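Local coordinates for outer membrane protein OMP121 (Bacteroides thetaiotaomicron, PDB 5FQ8), which belongs to the TonB-dependent receptors of the outer membrane and probably imports nutrients through a plugged beta barrel, at residues R521-V526 against T543-W548; Y153-A158 against T594-D599. All blocks are in the same frame, centred on the assembly; numbering follows the deposited sequence.

Contact 1. Residues R521-V526 against T543-W548; sequences RRLMGV and TARNDW
R545 and D547, two residues apart on one strand, form a salt bridge. R545 NE donates to D547 OD1 over 2.6 Å, nearly straight (163°), in the plane of the guanidinium and on the syn lone pair of the carboxylate; NH2 adds a weak second hydrogen bond to the same oxygen. R545 can reach along its strand because CG is anti to the backbone N and the chain is extended to NE. The other carboxylate oxygen, OD2, hydrogen-bonds with Y561 on 558-569 and R545 NH2 with N481 on 472-495, so the pair is held from both strands flanking the hairpin.

Across the strands, M524 with W548 and V526 with N546 are antiparallel hydrogen-bonded pairs, each joined by two N-H...O hydrogen bonds. M524 N to W548 O is 3.0 Å, W548 N to M524 O 2.6 Å; V526 N donates to N546 O, and N546 N to V526 O at 2.9 Å, nearly along the C=O axis. G525 and D547 between them form a non-hydrogen-bonded pair. This is the ladder of an antiparallel beta hairpin, 513-534 with 538-549, neighbouring strands in the transmembrane barrel of a TonB-dependent receptor.

Alternate residues serve opposite faces. On that of R545 and D547, G525 has no side chain, which leaves room for the pair: D547 OD1, 3.4 Å from G525 CA, lies where a CB would fall. L523 CD1 packs on D547 CB at 3.8 Å, while its CD2 meets the R545 guanidinium tip to tip. On the other face V526 and W548 lie side by side, V526 CG1 approaching the indole edge at CZ3 (3.8 Å). N546 ND2 sits 3.3 Å above one face of that ring, toward its rim, and hydrogen-bonds with S558. Another protein chain packs on M524 and W548.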
loop_
_atom_site.group_PDB
_atom_site.type_symbol
_atom_site.label_atom_id
_atom_site.label_comp_id
_atom_site.label_asym_id
_atom_site.label_seq_id
_atom_site.Cartn_x
_atom_site.Cartn_y
_atom_site.Cartn_z
ATOM N N ARG B 521 23.685 -1.241 11.687
ATOM C CA ARG B 521 24.816 -0.598 12.334
ATOM C C ARG B 521 25.638 -1.647 13.045
ATOM O O ARG B 521 25.101 -2.616 13.573
ATOM C CB ARG B 521 24.367 0.453 13.334
ATOM C CG ARG B 521 23.486 -0.099 14.417
ATOM C CD ARG B 521 22.919 0.983 15.300
ATOM N NE ARG B 521 23.963 1.777 15.916
ATOM C CZ ARG B 521 23.748 2.959 16.466
ATOM N NH1 ARG B 521 22.527 3.459 16.469
ATOM N NH2 ARG B 521 24.752 3.634 17.003
ATOM N N ARG B 522 26.941 -1.450 13.052
ATOM C CA ARG B 522 27.849 -2.406 13.656
ATOM C C ARG B 522 28.835 -1.687 14.558
ATOM O O ARG B 522 29.152 -0.514 14.356
ATOM C CB ARG B 522 28.590 -3.212 12.603
ATOM C CG ARG B 522 27.709 -4.200 11.885
ATOM C CD ARG B 522 28.487 -5.083 10.932
ATOM N NE ARG B 522 27.603 -6.071 10.331
ATOM C CZ ARG B 522 27.392 -6.207 9.029
ATOM N NH1 ARG B 522 28.023 -5.432 8.169
ATOM N NH2 ARG B 522 26.558 -7.136 8.599
ATOM N N LEU B 523 29.304 -2.407 15.566
ATOM C CA LEU B 523 30.259 -1.868 16.515
ATOM C C LEU B 523 31.152 -2.994 16.990
ATOM O O LEU B 523 30.693 -4.117 17.191
ATOM C CB LEU B 523 29.551 -1.226 17.704
ATOM C CG LEU B 523 30.432 -0.668 18.816
ATOM C CD1 LEU B 523 30.818 0.752 18.522
ATOM C CD2 LEU B 523 29.701 -0.737 20.109
ATOM N N MET B 524 32.420 -2.698 17.152
ATOM C CA MET B 524 33.332 -3.621 17.797
ATOM C C MET B 524 34.143 -2.858 18.827
ATOM O O MET B 524 34.443 -1.675 18.647
ATOM C CB MET B 524 34.251 -4.289 16.796
ATOM C CG MET B 524 33.551 -5.253 15.888
ATOM S SD MET B 524 34.695 -5.989 14.735
ATOM C CE MET B 524 35.028 -4.606 13.685
ATOM N N GLY B 525 34.488 -3.534 19.914
ATOM C CA GLY B 525 35.327 -2.915 20.920
ATOM C C GLY B 525 36.190 -3.918 21.650
ATOM O O GLY B 525 35.927 -5.125 21.643
ATOM N N VAL B 526 37.232 -3.399 22.285
ATOM C CA VAL B 526 38.055 -4.169 23.203
ATOM C C VAL B 526 38.107 -3.412 24.520
ATOM O O VAL B 526 38.156 -2.181 24.524
ATOM C CB VAL B 526 39.464 -4.405 22.629
ATOM C CG1 VAL B 526 40.037 -3.117 22.105
ATOM C CG2 VAL B 526 40.364 -5.011 23.681
ATOM N N THR B 543 38.890 1.061 34.497
ATOM C CA THR B 543 38.229 0.572 33.296
ATOM C C THR B 543 38.729 1.312 32.068
ATOM O O THR B 543 39.024 2.503 32.120
ATOM C CB THR B 543 36.724 0.742 33.372
ATOM O OG1 THR B 543 36.420 2.115 33.607
ATOM C CG2 THR B 543 36.144 -0.095 34.469
ATOM N N ALA B 544 38.793 0.596 30.950
ATOM C CA ALA B 544 39.226 1.163 29.680
ATOM C C ALA B 544 38.569 0.402 28.542
ATOM O O ALA B 544 38.502 -0.828 28.573
ATOM C CB ALA B 544 40.745 1.105 29.526
ATOM N N ARG B 545 38.088 1.136 27.543
ATOM C CA ARG B 545 37.442 0.515 26.401
ATOM C C ARG B 545 37.660 1.365 25.168
ATOM O O ARG B 545 37.510 2.584 25.216
ATOM C CB ARG B 545 35.943 0.322 26.627
ATOM C CG ARG B 545 35.244 -0.241 25.416
ATOM C CD ARG B 545 33.876 -0.803 25.730
ATOM N NE ARG B 545 33.253 -1.294 24.510
ATOM C CZ ARG B 545 32.226 -2.126 24.473
ATOM N NH1 ARG B 545 31.695 -2.567 25.589
ATOM N NH2 ARG B 545 31.740 -2.519 23.312
ATOM N N ASN B 546 38.006 0.717 24.066
ATOM C CA ASN B 546 38.054 1.375 22.771
ATOM C C ASN B 546 37.049 0.712 21.848
ATOM O O ASN B 546 36.985 -0.516 21.774
ATOM C CB ASN B 546 39.449 1.334 22.158
ATOM C CG ASN B 546 39.612 2.343 21.038
ATOM O OD1 ASN B 546 40.050 3.473 21.265
ATOM N ND2 ASN B 546 39.231 1.950 19.827
ATOM N N ASP B 547 36.269 1.526 21.155
ATOM C CA ASP B 547 35.222 1.053 20.273
ATOM C C ASP B 547 35.502 1.522 18.858
ATOM O O ASP B 547 36.197 2.509 18.636
ATOM C CB ASP B 547 33.853 1.563 20.711
ATOM C CG ASP B 547 33.368 0.907 21.952
ATOM O OD1 ASP B 547 33.886 -0.171 22.272
ATOM O OD2 ASP B 547 32.467 1.463 22.606
ATOM N N TRP B 548 34.964 0.786 17.897
ATOM C CA TRP B 548 34.973 1.182 16.496
ATOM C C TRP B 548 33.543 1.104 16.006
ATOM O O TRP B 548 32.945 0.027 16.012
ATOM C CB TRP B 548 35.871 0.275 15.666
ATOM C CG TRP B 548 37.326 0.383 15.926
ATOM C CD1 TRP B 548 38.224 1.093 15.212
ATOM C CD2 TRP B 548 38.069 -0.292 16.943
ATOM N NE1 TRP B 548 39.483 0.926 15.720
ATOM C CE2 TRP B 548 39.414 0.076 16.788
ATOM C CE3 TRP B 548 37.726 -1.162 17.979
ATOM C CZ2 TRP B 548 40.415 -0.391 17.628
ATOM C CZ3 TRP B 548 38.722 -1.624 18.809
ATOM C CH2 TRP B 548 40.047 -1.235 18.633
#

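Contact 2. Residues Y153-A158 against T594-D599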
loop_
_atom_site.group_PDB
_atom_site.type_symbol
_atom_site.label_atom_id
_atom_site.label_comp_id
_atom_site.label_asym_id
_atom_site.label_seq_id
_atom_site.Cartn_x
_atom_site.Cartn_y
_atom_site.Cartn_z
ATOM N N TYR B 153 29.752 -2.777 29.278
ATOM C CA TYR B 153 28.580 -2.846 28.431
ATOM C C TYR B 153 28.605 -1.861 27.278
ATOM O O TYR B 153 27.776 -1.982 26.372
ATOM C CB TYR B 153 27.312 -2.614 29.251
ATOM C CG TYR B 153 27.286 -3.384 30.535
ATOM C CD1 TYR B 153 27.025 -4.746 30.549
ATOM C CD2 TYR B 153 27.517 -2.743 31.745
ATOM C CE1 TYR B 153 26.999 -5.449 31.734
ATOM C CE2 TYR B 153 27.491 -3.433 32.935
ATOM C CZ TYR B 153 27.231 -4.785 32.925
ATOM O OH TYR B 153 27.204 -5.476 34.114
ATOM N N GLY B 154 29.515 -0.905 27.283
ATOM C CA GLY B 154 29.711 -0.064 26.122
ATOM C C GLY B 154 28.945 1.240 26.179
ATOM O O GLY B 154 28.463 1.677 27.227
ATOM N N SER B 155 28.816 1.857 25.004
ATOM C CA SER B 155 28.320 3.225 24.930
ATOM C C SER B 155 26.925 3.350 25.515
ATOM O O SER B 155 26.639 4.301 26.246
ATOM C CB SER B 155 28.332 3.708 23.486
ATOM O OG SER B 155 27.422 2.971 22.705
ATOM N N ARG B 156 26.053 2.383 25.237
ATOM C CA ARG B 156 24.678 2.502 25.706
ATOM C C ARG B 156 24.599 2.598 27.214
ATOM O O ARG B 156 23.566 3.011 27.743
ATOM C CB ARG B 156 23.837 1.329 25.216
ATOM C CG ARG B 156 23.763 1.218 23.724
ATOM C CD ARG B 156 22.903 0.074 23.318
ATOM N NE ARG B 156 23.644 -1.173 23.258
ATOM C CZ ARG B 156 23.111 -2.317 22.864
ATOM N NH1 ARG B 156 21.844 -2.357 22.507
ATOM N NH2 ARG B 156 23.841 -3.410 22.828
ATOM N N ALA B 157 25.671 2.251 27.916
ATOM C CA ALA B 157 25.637 2.243 29.368
ATOM C C ALA B 157 25.703 3.636 29.966
ATOM O O ALA B 157 25.469 3.780 31.168
ATOM C CB ALA B 157 26.780 1.390 29.905
ATOM N N ALA B 158 26.013 4.657 29.169
ATOM C CA ALA B 158 26.063 6.000 29.718
ATOM C C ALA B 158 24.697 6.455 30.173
ATOM O O ALA B 158 24.593 7.313 31.048
ATOM C CB ALA B 158 26.612 6.982 28.697
ATOM N N THR B 594 32.438 7.802 29.165
ATOM C CA THR B 594 31.807 6.838 28.274
ATOM C C THR B 594 31.630 7.479 26.908
ATOM O O THR B 594 30.939 8.494 26.782
ATOM C CB THR B 594 30.456 6.370 28.803
ATOM O OG1 THR B 594 30.627 5.726 30.067
ATOM C CG2 THR B 594 29.855 5.391 27.834
ATOM N N GLY B 595 32.247 6.883 25.894
ATOM C CA GLY B 595 32.083 7.357 24.537
ATOM C C GLY B 595 30.768 6.926 23.915
ATOM O O GLY B 595 30.053 6.072 24.428
ATOM N N ASN B 596 30.452 7.531 22.774
ATOM C CA ASN B 596 29.215 7.221 22.082
ATOM C C ASN B 596 29.349 7.594 20.617
ATOM O O ASN B 596 30.118 8.484 20.256
ATOM C CB ASN B 596 28.041 7.966 22.700
ATOM C CG ASN B 596 26.720 7.413 22.281
ATOM O OD1 ASN B 596 26.606 6.262 21.915
ATOM N ND2 ASN B 596 25.701 8.235 22.350
ATOM N N ASP B 597 28.589 6.907 19.788
ATOM C CA ASP B 597 28.538 7.175 18.367
ATOM C C ASP B 597 27.220 7.853 18.029
ATOM O O ASP B 597 26.485 8.302 18.903
ATOM C CB ASP B 597 28.735 5.878 17.581
ATOM C CG ASP B 597 27.805 4.765 18.025
ATOM O OD1 ASP B 597 26.693 5.041 18.506
ATOM O OD2 ASP B 597 28.190 3.595 17.890
ATOM N N ALA B 598 26.899 7.908 16.749
ATOM C CA ALA B 598 25.696 8.575 16.293
ATOM C C ALA B 598 24.685 7.566 15.775
ATOM O O ALA B 598 24.959 6.376 15.651
ATOM C CB ALA B 598 26.038 9.595 15.214
ATOM N N ASP B 599 23.492 8.070 15.491
ATOM C CA ASP B 599 22.462 7.291 14.837
ATOM C C ASP B 599 22.897 6.955 13.407
ATOM O O ASP B 599 23.864 7.507 12.880
ATOM C CB ASP B 599 21.150 8.068 14.854
ATOM C CG ASP B 599 19.944 7.173 14.890
ATOM O OD1 ASP B 599 20.005 6.079 14.291
ATOM O OD2 ASP B 599 18.937 7.571 15.516
#
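S155 and A158 both point their CB atoms at the end of strand 582-596, while R156, between them, points away. The spacing of three follows from the 3-10 turn, in which A157 N hydrogen-bonds to G154 O and A158 N to S155 O at 3.0 Å. S155 CB comes against the backbone, 3.1 Å from G595 O. Its OG sits between the backbone N and the carbonyl carbon (chi1 65°), and N596 OD1 lies alongside, 3.5 Å from both S155 CB and S155 OG. N596 brings its amide there because CG is anti to the backbone N (chi1 -164°); its ND2 hydrogen-bonds with E643 on the adjacent strand.

A158 meets T594 methyl to methyl, CB to CG2 at 3.7 Å. T594 CG2 also stands 3.7 Å from S155 O, so the one methyl touches both the S155 carbonyl and the A158 side chain. With CG2 anti to the backbone N, OG1 falls beside that N and hydrogen-bonds to the backbone oxygen of A147, earlier in the plug. The turn, between strands 138-144 and 161-166, thus rests against a barrel strand by van der Waals contact, with no clear hydrogen bond between the two segments, in the plug-in-barrel fold of TonB-dependent receptors.

Contacts 1 and 2 have centres about 9 Å apart and share a patch of the barrel and the plug it encloses. Their firmest tie is a salt bridge from R521 NH2 to D597 OD1 at 2.8 Å, which joins strand 513-534 to the residues following strand 582-596. R545 extends contact 1 toward the plug: its NH1 packs 3.2 Å from G154 N and makes a weak hydrogen bond to A151. The two differ in their surroundings. The M524 side chain in contact 1 is about 5 Å from a bound 3-decanoyloxypropyl decanoate, whereas G154 in contact 2 is about 14 Å from one. Both lie away from the calcium and magnesium sites.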